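PDB 3LE2: serpin-ZX from Arabidopsis thaliana, which inhibits cysteine and serine proteases, including metacaspase-9 and RD21A, by offering a reactive centre loop whose cleavage traps the enzyme covalently, thereby restraining programmed cell death. Local coordinates for residues A[15-20]-A[383-388]; A[44-49]-A[114-119]; A[173-178]-A[234-239]. All coordinates share one frame; numbering follows the deposited sequence.

Contact 1 joins the two ends of the serpin, helix 5-25 and strand 382-388, and the segments of contacts 2 and 3 both lie between them in the chain, contact 2 first. Contact 2 pairs helices 37-49 and 110-119, about 23 Å from contact 1 between centres. Contact 3, about 15 Å from contact 1, sets strand 167-176 against strand 236-243. Contacts 1 and 3 touch, Leu383 and Phe384 packing on Phe175, and share one buried core, the N-terminal helix on one side of strand 382-388 and the aromatic pair on the other. Contact 2 lies apart, about 25 Å from contact 3 between centres, related to it through strand 167-176, whose Phe169 packs on Ile46.

Contact 1: residues A[15-20]-A[383-388]; sequences VSMNLA and LFIGQV
Ile385, on the C-terminal strand of the serpin fold, presses its side chain against Ser16, Met17 and Ala20 of the N-terminal helix, a helix-on-sheet contact between the two ends of the chain. The short helix and strand segments pass 9.0 Å apart with 38° between their directions, close enough for one branched side chain to bridge them. Both branches of Ile385 are used. With CG1 beside the backbone N (chi1 -57°) and the chain extended beyond it, CD1 reaches the first turn of the segment, lying 3.8 Å from Ser16 CB and 3.5 Å from Met17 SD. The other branch is directed at the next turn, where Ile385 CG2 meets Ala20 CB at 3.6 Å. Ala20 suits this place because its single methyl lets the strand come near, while the flexible thioether of Met17, bent at chi2 and chi3, runs obliquely across the isoleucine and brings SD within 4.0 Å of Ile385 CG2 as well.

Strand 382-388 lies between strands 33-35 and 370-376 in the sheet that serpins call sheet B, and helix 5-25 covers one of its faces. A classic beta bulge, in which Leu383 and Phe384 both face Val374, sits just before Ile385; these two side chains turn to Phe175, leaving Ile385 to face the helix. Phe35 of the adjoining strand touches both Ile385 and Ala20, and Leu253 and Ile256 of helix 249-258 touch Met17.

Ser16 is the one polar side chain in the group. Besides its CB, its backbone O lies against the isoleucine, 3.7 Å from Ile385 CD1, while its hydroxyl, buried in this oily setting, is hydrogen-bonded to the carbonyl oxygen of Gln12 one turn back.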
loop_
_atom_site.group_PDB
_atom_site.type_symbol
_atom_site.label_atom_id
_atom_site.label_comp_id
_atom_site.label_asym_id
_atom_site.label_seq_id
_atom_site.Cartn_x
_atom_site.Cartn_y
_atom_site.Cartn_z
ATOM N N VAL A 15 -3.803 -11.375 -4.680
ATOM C CA VAL A 15 -2.398 -11.481 -5.056
ATOM C C VAL A 15 -1.569 -10.501 -4.221
ATOM O O VAL A 15 -0.457 -10.816 -3.778
ATOM C CB VAL A 15 -2.229 -11.130 -6.550
ATOM C CG1 VAL A 15 -0.771 -10.957 -6.911
ATOM C CG2 VAL A 15 -2.911 -12.203 -7.435
ATOM N N SER A 16 -2.125 -9.315 -3.989
ATOM C CA SER A 16 -1.448 -8.304 -3.174
ATOM C C SER A 16 -1.177 -8.796 -1.742
ATOM O O SER A 16 -0.133 -8.502 -1.166
ATOM C CB SER A 16 -2.245 -6.990 -3.166
ATOM O OG SER A 16 -2.108 -6.284 -4.392
ATOM N N MET A 17 -2.114 -9.540 -1.164
ATOM C CA MET A 17 -1.895 -10.092 0.176
ATOM C C MET A 17 -0.769 -11.116 0.165
ATOM O O MET A 17 0.009 -11.210 1.113
ATOM C CB MET A 17 -3.168 -10.727 0.733
ATOM C CG MET A 17 -4.309 -9.746 0.961
ATOM S SD MET A 17 -3.875 -8.352 2.016
ATOM C CE MET A 17 -3.526 -9.149 3.559
ATOM N N ASN A 18 -0.677 -11.891 -0.908
ATOM C CA ASN A 18 0.420 -12.840 -1.021
ATOM C C ASN A 18 1.754 -12.098 -1.211
ATOM O O ASN A 18 2.775 -12.465 -0.640
ATOM C CB ASN A 18 0.157 -13.837 -2.158
ATOM C CG ASN A 18 1.085 -15.036 -2.107
ATOM O OD1 ASN A 18 1.632 -15.379 -1.053
ATOM N ND2 ASN A 18 1.276 -15.673 -3.244
ATOM N N LEU A 19 1.735 -11.041 -2.014
ATOM C CA LEU A 19 2.894 -10.162 -2.120
ATOM C C LEU A 19 3.287 -9.673 -0.723
ATOM O O LEU A 19 4.451 -9.769 -0.335
ATOM C CB LEU A 19 2.612 -8.993 -3.074
ATOM C CG LEU A 19 3.671 -7.878 -3.137
ATOM C CD1 LEU A 19 5.011 -8.432 -3.528
ATOM C CD2 LEU A 19 3.249 -6.769 -4.098
ATOM N N ALA A 20 2.318 -9.187 0.049
ATOM C CA ALA A 20 2.608 -8.750 1.420
ATOM C C ALA A 20 3.237 -9.866 2.256
ATOM O O ALA A 20 4.125 -9.620 3.067
ATOM C CB ALA A 20 1.354 -8.216 2.097
ATOM N N LEU A 383 -4.893 0.903 -1.035
ATOM C CA LEU A 383 -3.720 1.799 -1.027
ATOM C C LEU A 383 -2.513 1.224 -0.305
ATOM O O LEU A 383 -1.385 1.399 -0.755
ATOM C CB LEU A 383 -4.038 3.151 -0.382
ATOM C CG LEU A 383 -4.840 4.126 -1.227
ATOM C CD1 LEU A 383 -6.294 3.627 -1.321
ATOM C CD2 LEU A 383 -4.773 5.507 -0.606
ATOM N N PHE A 384 -2.748 0.582 0.837
ATOM C CA PHE A 384 -1.652 0.101 1.680
ATOM C C PHE A 384 -1.997 -1.236 2.295
ATOM O O PHE A 384 -3.142 -1.463 2.685
ATOM C CB PHE A 384 -1.377 1.067 2.851
ATOM C CG PHE A 384 -0.844 2.412 2.441
ATOM C CD1 PHE A 384 0.448 2.542 1.946
ATOM C CD2 PHE A 384 -1.620 3.557 2.595
ATOM C CE1 PHE A 384 0.949 3.789 1.590
ATOM C CE2 PHE A 384 -1.126 4.802 2.235
ATOM C CZ PHE A 384 0.162 4.918 1.728
ATOM N N ILE A 385 -0.994 -2.103 2.389
ATOM C CA ILE A 385 -1.044 -3.287 3.238
ATOM C C ILE A 385 0.176 -3.242 4.158
ATOM O O ILE A 385 1.259 -2.834 3.743
ATOM C CB ILE A 385 -0.997 -4.593 2.416
ATOM C CG1 ILE A 385 -2.130 -4.625 1.395
ATOM C CG2 ILE A 385 -1.038 -5.832 3.337
ATOM C CD1 ILE A 385 -2.075 -5.815 0.455
ATOM N N GLY A 386 0.006 -3.645 5.412
ATOM C CA GLY A 386 1.119 -3.602 6.343
ATOM C C GLY A 386 0.940 -4.528 7.531
ATOM O O GLY A 386 -0.112 -5.152 7.714
ATOM N N GLN A 387 1.979 -4.618 8.342
ATOM C CA GLN A 387 1.893 -5.332 9.600
ATOM C C GLN A 387 2.544 -4.478 10.670
ATOM O O GLN A 387 3.598 -3.888 10.439
ATOM C CB GLN A 387 2.589 -6.684 9.507
ATOM C CG GLN A 387 4.116 -6.659 9.517
ATOM C CD GLN A 387 4.673 -8.060 9.684
ATOM O OE1 GLN A 387 3.928 -9.041 9.594
ATOM N NE2 GLN A 387 5.979 -8.168 9.949
ATOM N N VAL A 388 1.893 -4.399 11.827
ATOM C CA VAL A 388 2.451 -3.739 13.002
ATOM C C VAL A 388 2.872 -4.840 13.958
ATOM O O VAL A 388 2.027 -5.523 14.547
ATOM C CB VAL A 388 1.410 -2.810 13.680
ATOM C CG1 VAL A 388 2.007 -2.114 14.887
ATOM C CG2 VAL A 388 0.904 -1.774 12.690
#

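Contact 2: residues A[44-49]-A[114-119]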
loop_
_atom_site.group_PDB
_atom_site.type_symbol
_atom_site.label_atom_id
_atom_site.label_comp_id
_atom_site.label_asym_id
_atom_site.label_seq_id
_atom_site.Cartn_x
_atom_site.Cartn_y
_atom_site.Cartn_z
ATOM N N LEU A 44 4.255 -2.023 -12.568
ATOM C CA LEU A 44 4.149 -3.221 -13.400
ATOM C C LEU A 44 3.337 -2.957 -14.675
ATOM O O LEU A 44 3.663 -3.488 -15.737
ATOM C CB LEU A 44 3.585 -4.402 -12.607
ATOM C CG LEU A 44 4.478 -4.883 -11.458
ATOM C CD1 LEU A 44 3.765 -5.919 -10.599
ATOM C CD2 LEU A 44 5.805 -5.448 -11.979
ATOM N N SER A 45 2.307 -2.116 -14.572
ATOM C CA SER A 45 1.551 -1.673 -15.753
ATOM C C SER A 45 2.429 -0.870 -16.730
ATOM O O SER A 45 2.352 -1.054 -17.944
ATOM C CB SER A 45 0.340 -0.835 -15.341
ATOM O OG SER A 45 -0.538 -1.568 -14.503
ATOM N N ILE A 46 3.255 0.023 -16.194
ATOM C CA ILE A 46 4.230 0.750 -16.998
ATOM C C ILE A 46 5.210 -0.195 -17.708
ATOM O O ILE A 46 5.530 -0.017 -18.876
ATOM C CB ILE A 46 4.989 1.769 -16.135
ATOM C CG1 ILE A 46 4.025 2.871 -15.684
ATOM C CG2 ILE A 46 6.140 2.368 -16.914
ATOM C CD1 ILE A 46 4.605 3.823 -14.674
ATOM N N ILE A 47 5.664 -1.221 -17.002
ATOM C CA ILE A 47 6.593 -2.181 -17.580
ATOM C C ILE A 47 5.931 -3.042 -18.651
ATOM O O ILE A 47 6.527 -3.341 -19.687
ATOM C CB ILE A 47 7.167 -3.102 -16.499
ATOM C CG1 ILE A 47 7.981 -2.286 -15.497
ATOM C CG2 ILE A 47 8.001 -4.210 -17.131
ATOM C CD1 ILE A 47 8.358 -3.055 -14.251
ATOM N N ALA A 48 4.700 -3.458 -18.393
ATOM C CA ALA A 48 3.985 -4.254 -19.368
ATOM C C ALA A 48 3.901 -3.470 -20.669
ATOM O O ALA A 48 4.076 -4.028 -21.754
ATOM C CB ALA A 48 2.589 -4.613 -18.855
ATOM N N ALA A 49 3.658 -2.168 -20.545
ATOM C CA ALA A 49 3.416 -1.312 -21.699
ATOM C C ALA A 49 4.651 -1.175 -22.590
ATOM O O ALA A 49 4.536 -0.879 -23.778
ATOM C CB ALA A 49 2.934 0.054 -21.243
ATOM N N GLN A 114 5.544 9.446 -23.784
ATOM C CA GLN A 114 4.276 10.161 -23.775
ATOM C C GLN A 114 3.232 9.359 -23.004
ATOM O O GLN A 114 2.490 9.898 -22.181
ATOM C CB GLN A 114 3.800 10.417 -25.208
ATOM C CG GLN A 114 2.632 11.387 -25.303
ATOM C CD GLN A 114 2.984 12.774 -24.784
ATOM O OE1 GLN A 114 3.875 13.443 -25.316
ATOM N NE2 GLN A 114 2.281 13.212 -23.745
ATOM N N LEU A 115 3.178 8.064 -23.282
ATOM C CA LEU A 115 2.302 7.164 -22.551
ATOM C C LEU A 115 2.529 7.329 -21.044
ATOM O O LEU A 115 1.576 7.489 -20.273
ATOM C CB LEU A 115 2.558 5.727 -22.991
ATOM C CG LEU A 115 1.899 4.608 -22.194
ATOM C CD1 LEU A 115 0.395 4.820 -22.121
ATOM C CD2 LEU A 115 2.245 3.253 -22.813
ATOM N N LEU A 116 3.796 7.313 -20.633
ATOM C CA LEU A 116 4.128 7.506 -19.225
ATOM C C LEU A 116 3.574 8.825 -18.714
ATOM O O LEU A 116 3.077 8.903 -17.593
ATOM C CB LEU A 116 5.636 7.466 -18.999
ATOM C CG LEU A 116 6.276 6.092 -19.141
ATOM C CD1 LEU A 116 7.482 5.977 -18.209
ATOM C CD2 LEU A 116 5.241 5.042 -18.826
ATOM N N GLU A 117 3.660 9.857 -19.548
ATOM C CA GLU A 117 3.227 11.200 -19.174
ATOM C C GLU A 117 1.704 11.310 -19.078
ATOM O O GLU A 117 1.180 12.030 -18.224
ATOM C CB GLU A 117 3.778 12.224 -20.176
ATOM C CG GLU A 117 3.272 13.652 -19.978
ATOM C CD GLU A 117 4.104 14.689 -20.733
ATOM O OE1 GLU A 117 4.936 14.298 -21.583
ATOM O OE2 GLU A 117 3.928 15.900 -20.475
ATOM N N ASP A 118 1.001 10.575 -19.939
ATOM C CA ASP A 118 -0.448 10.732 -20.099
ATOM C C ASP A 118 -1.297 9.794 -19.235
ATOM O O ASP A 118 -2.168 10.236 -18.473
ATOM C CB ASP A 118 -0.835 10.553 -21.569
ATOM C CG ASP A 118 -0.228 11.614 -22.467
ATOM O OD1 ASP A 118 -0.173 12.799 -22.056
ATOM O OD2 ASP A 118 0.185 11.259 -23.593
ATOM N N SER A 119 -1.067 8.496 -19.373
ATOM C CA SER A 119 -1.847 7.532 -18.605
ATOM C C SER A 119 -1.358 7.422 -17.159
ATOM O O SER A 119 -2.089 6.964 -16.285
ATOM C CB SER A 119 -1.819 6.155 -19.276
ATOM O OG SER A 119 -2.380 6.191 -20.582
#
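Ile46 and Leu116 meet at about a right angle, each laying its branched end across the other. The closest pair is Ile46 CG2 with Leu116 CD2, at 3.4 Å tighter than the usual van der Waals separation of two methyl groups. The same Leu116 CD2 lies 4.0 Å from Ile46 CG1, and Leu116 CD1 lies 4.1 Å from Ile46 CG2, so the isoleucine fork and the leucine fork engage with more than one atom on each side. The chi2 of Leu116, -149°, is off the staggered values, which may reflect strain or a limit of the model, and the short methyl distance calls for the same caution. Ile46 has an ordinary rotamer, with CG2 anti to the backbone N, and its beta-branched form keeps CG2 close to the helix, which suits the narrow gap of 7.1 Å between Ile46 CA and Leu116 CA.

The second meeting is simpler and lies nearer the protein surface. Leu115 swings CG opposite its own backbone N (chi1 171°), which carries CD2 to 3.6 Å from Ala49 CB, end to end. A large residue faces a small one here: the alanine adds no bulk beyond its methyl, and the leucine supplies the length needed to span the gap.

On the exposed side of the second helix, Gln114 NE2 donates to Asp118 OD2 at 2.9 Å, one turn on. The carboxylate oxygen lies close to the plane of the amide, while the donor meets it on the syn side and well out of the carboxylate plane.

Tyr120 also packs against Ile46. Helices 37-49 and 110-119 thus pack on each other behind sheet A of the serpin fold, and Ile46 rests too on Phe169 of its central strand 167-176, close to the region known in serpins as the shutter.

Contact 3: residues A[173-178]-A[234-239]; sequences LYFKGT and RQFSMY. With ACT (acetate ion), chain D; ACT (acetate ion), chain C.
One face of the Phe236 ring receives the edge of Phe175: CE1 of Phe175 stands 4.1 Å above the plane, nearer the CG-CD2 side of the ring than its centre. At the edge of the Phe236 ring lies Arg234, whose CZ is in the ring plane, while Phe236 CZ in turn sits over one face of that guanidinium. The aromatic pair is a tilted T-shape, with centroids 5.7 Å apart and planes at 66°, and the C-H at CE1 of Phe175 is directed at the face of Phe236. Phe175 also forms an edge-to-face pair with Tyr227, and Leu383 packs on both phenylalanines. Flat, wholly apolar rings suit this buried seam.

Phe175 reaches across because its CG is anti to the backbone N (chi1 170°). Gly177 fits its place, since a CB there would come within 3.3 Å of Phe175 CZ. Arg234 has its charge met by a salt bridge to Asp232. An acetate, probably from the crystallisation liquor, accepts a weak hydrogen bond from Thr178 N.

Through these two rings the end of strand 167-176, in sheet A, meets strand 236-243 of sheet B at the breach of the serpin fold, where the cleaved reactive centre loop begins its insertion into sheet A.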
loop_
_atom_site.group_PDB
_atom_site.type_symbol
_atom_site.label_atom_id
_atom_site.label_comp_id
_atom_site.label_asym_id
_atom_site.label_seq_id
_atom_site.Cartn_x
_atom_site.Cartn_y
_atom_site.Cartn_z
ATOM N N LEU A 173 4.385 6.595 -2.166
ATOM C CA LEU A 173 3.035 7.051 -1.887
ATOM C C LEU A 173 2.986 7.557 -0.458
ATOM O O LEU A 173 3.245 6.804 0.486
ATOM C CB LEU A 173 1.993 5.932 -2.108
ATOM C CG LEU A 173 0.516 6.323 -1.915
ATOM C CD1 LEU A 173 0.082 7.377 -2.930
ATOM C CD2 LEU A 173 -0.455 5.128 -1.963
ATOM N N TYR A 174 2.676 8.842 -0.306
ATOM C CA TYR A 174 2.422 9.417 1.010
ATOM C C TYR A 174 0.919 9.581 1.216
ATOM O O TYR A 174 0.199 10.024 0.323
ATOM C CB TYR A 174 3.153 10.759 1.188
ATOM C CG TYR A 174 2.837 11.485 2.481
ATOM C CD1 TYR A 174 3.599 11.264 3.624
ATOM C CD2 TYR A 174 1.777 12.396 2.565
ATOM C CE1 TYR A 174 3.331 11.931 4.824
ATOM C CE2 TYR A 174 1.494 13.070 3.767
ATOM C CZ TYR A 174 2.283 12.827 4.891
ATOM O OH TYR A 174 2.036 13.462 6.089
ATOM N N PHE A 175 0.452 9.219 2.401
ATOM C CA PHE A 175 -0.950 9.373 2.761
ATOM C C PHE A 175 -1.013 9.842 4.197
ATOM O O PHE A 175 -0.288 9.341 5.058
ATOM C CB PHE A 175 -1.685 8.033 2.591
ATOM C CG PHE A 175 -3.095 7.991 3.166
ATOM C CD1 PHE A 175 -4.196 8.154 2.350
ATOM C CD2 PHE A 175 -3.313 7.696 4.502
ATOM C CE1 PHE A 175 -5.485 8.077 2.862
ATOM C CE2 PHE A 175 -4.606 7.609 5.018
ATOM C CZ PHE A 175 -5.686 7.804 4.198
ATOM N N LYS A 176 -1.862 10.824 4.448
ATOM C CA LYS A 176 -2.157 11.211 5.817
ATOM C C LYS A 176 -3.601 11.641 5.884
ATOM O O LYS A 176 -4.028 12.516 5.132
ATOM C CB LYS A 176 -1.246 12.342 6.303
ATOM C CG LYS A 176 -1.571 12.789 7.723
ATOM C CD LYS A 176 -0.470 13.654 8.295
ATOM C CE LYS A 176 -0.794 14.117 9.706
ATOM N NZ LYS A 176 0.299 15.000 10.242
ATOM N N GLY A 177 -4.355 11.012 6.777
ATOM C CA GLY A 177 -5.769 11.294 6.892
ATOM C C GLY A 177 -6.178 11.562 8.324
ATOM O O GLY A 177 -5.561 11.067 9.265
ATOM N N THR A 178 -7.226 12.360 8.474
ATOM C CA THR A 178 -7.861 12.602 9.761
ATOM C C THR A 178 -9.025 11.625 9.925
ATOM O O THR A 178 -9.795 11.436 8.987
ATOM C CB THR A 178 -8.426 14.036 9.817
ATOM O OG1 THR A 178 -7.350 14.979 9.782
ATOM C CG2 THR A 178 -9.210 14.247 11.076
ATOM N N ARG A 234 -14.268 10.037 -2.509
ATOM C CA ARG A 234 -13.674 8.784 -2.078
ATOM C C ARG A 234 -13.920 8.554 -0.597
ATOM O O ARG A 234 -14.029 9.500 0.182
ATOM C CB ARG A 234 -12.189 8.765 -2.416
ATOM C CG ARG A 234 -11.962 8.901 -3.913
ATOM C CD ARG A 234 -10.557 9.335 -4.254
ATOM N NE ARG A 234 -10.179 10.573 -3.587
ATOM C CZ ARG A 234 -8.923 10.992 -3.500
ATOM N NH1 ARG A 234 -7.962 10.260 -4.038
ATOM N NH2 ARG A 234 -8.624 12.126 -2.882
ATOM N N GLN A 235 -14.055 7.292 -0.221
ATOM C CA GLN A 235 -14.193 6.940 1.180
ATOM C C GLN A 235 -13.055 6.010 1.590
ATOM O O GLN A 235 -13.039 4.830 1.230
ATOM C CB GLN A 235 -15.547 6.276 1.458
ATOM C CG GLN A 235 -15.671 5.768 2.912
ATOM C CD GLN A 235 -15.498 6.886 3.938
ATOM O OE1 GLN A 235 -14.517 6.928 4.691
ATOM N NE2 GLN A 235 -16.454 7.809 3.959
ATOM N N PHE A 236 -12.104 6.540 2.347
ATOM C CA PHE A 236 -10.977 5.734 2.789
ATOM C C PHE A 236 -11.255 5.198 4.176
ATOM O O PHE A 236 -11.905 5.855 4.980
ATOM C CB PHE A 236 -9.703 6.575 2.826
ATOM C CG PHE A 236 -9.289 7.121 1.491
ATOM C CD1 PHE A 236 -9.607 8.421 1.129
ATOM C CD2 PHE A 236 -8.567 6.338 0.603
ATOM C CE1 PHE A 236 -9.224 8.928 -0.096
ATOM C CE2 PHE A 236 -8.165 6.842 -0.627
ATOM C CZ PHE A 236 -8.492 8.137 -0.977
ATOM N N SER A 237 -10.763 3.997 4.450
ATOM C CA SER A 237 -10.780 3.444 5.803
ATOM C C SER A 237 -9.502 2.649 6.050
ATOM O O SER A 237 -8.810 2.236 5.112
ATOM C CB SER A 237 -11.994 2.533 6.014
ATOM O OG SER A 237 -13.185 3.201 5.658
ATOM N N MET A 238 -9.193 2.439 7.319
ATOM C CA MET A 238 -8.095 1.559 7.687
ATOM C C MET A 238 -8.696 0.373 8.407
ATOM O O MET A 238 -9.573 0.523 9.258
ATOM C CB MET A 238 -7.042 2.273 8.567
ATOM C CG MET A 238 -5.933 1.341 9.098
ATOM S SD MET A 238 -4.676 2.154 10.109
ATOM C CE MET A 238 -3.676 2.922 8.829
ATOM N N TYR A 239 -8.239 -0.812 8.042
ATOM C CA TYR A 239 -8.737 -2.020 8.651
ATOM C C TYR A 239 -7.624 -2.696 9.426
ATOM O O TYR A 239 -6.461 -2.730 8.978
ATOM C CB TYR A 239 -9.324 -2.950 7.579
ATOM C CG TYR A 239 -10.548 -2.347 6.921
ATOM C CD1 TYR A 239 -11.789 -2.371 7.552
ATOM C CD2 TYR A 239 -10.449 -1.717 5.693
ATOM C CE1 TYR A 239 -12.902 -1.783 6.966
ATOM C CE2 TYR A 239 -11.544 -1.149 5.097
ATOM C CZ TYR A 239 -12.772 -1.183 5.729
ATOM O OH TYR A 239 -13.844 -0.602 5.100
HETATM C C ACT D . -5.710 15.410 5.981
HETATM O O ACT D . -6.620 14.596 6.297
HETATM O OXT ACT D . -4.610 15.287 6.587
HETATM C CH3 ACT D . -5.926 16.468 4.929
HETATM C C ACT C . -16.049 0.492 7.440
HETATM O O ACT C . -15.255 1.463 7.590
HETATM O OXT ACT C . -15.709 -0.600 7.960
HETATM C CH3 ACT C . -17.343 0.625 6.687
#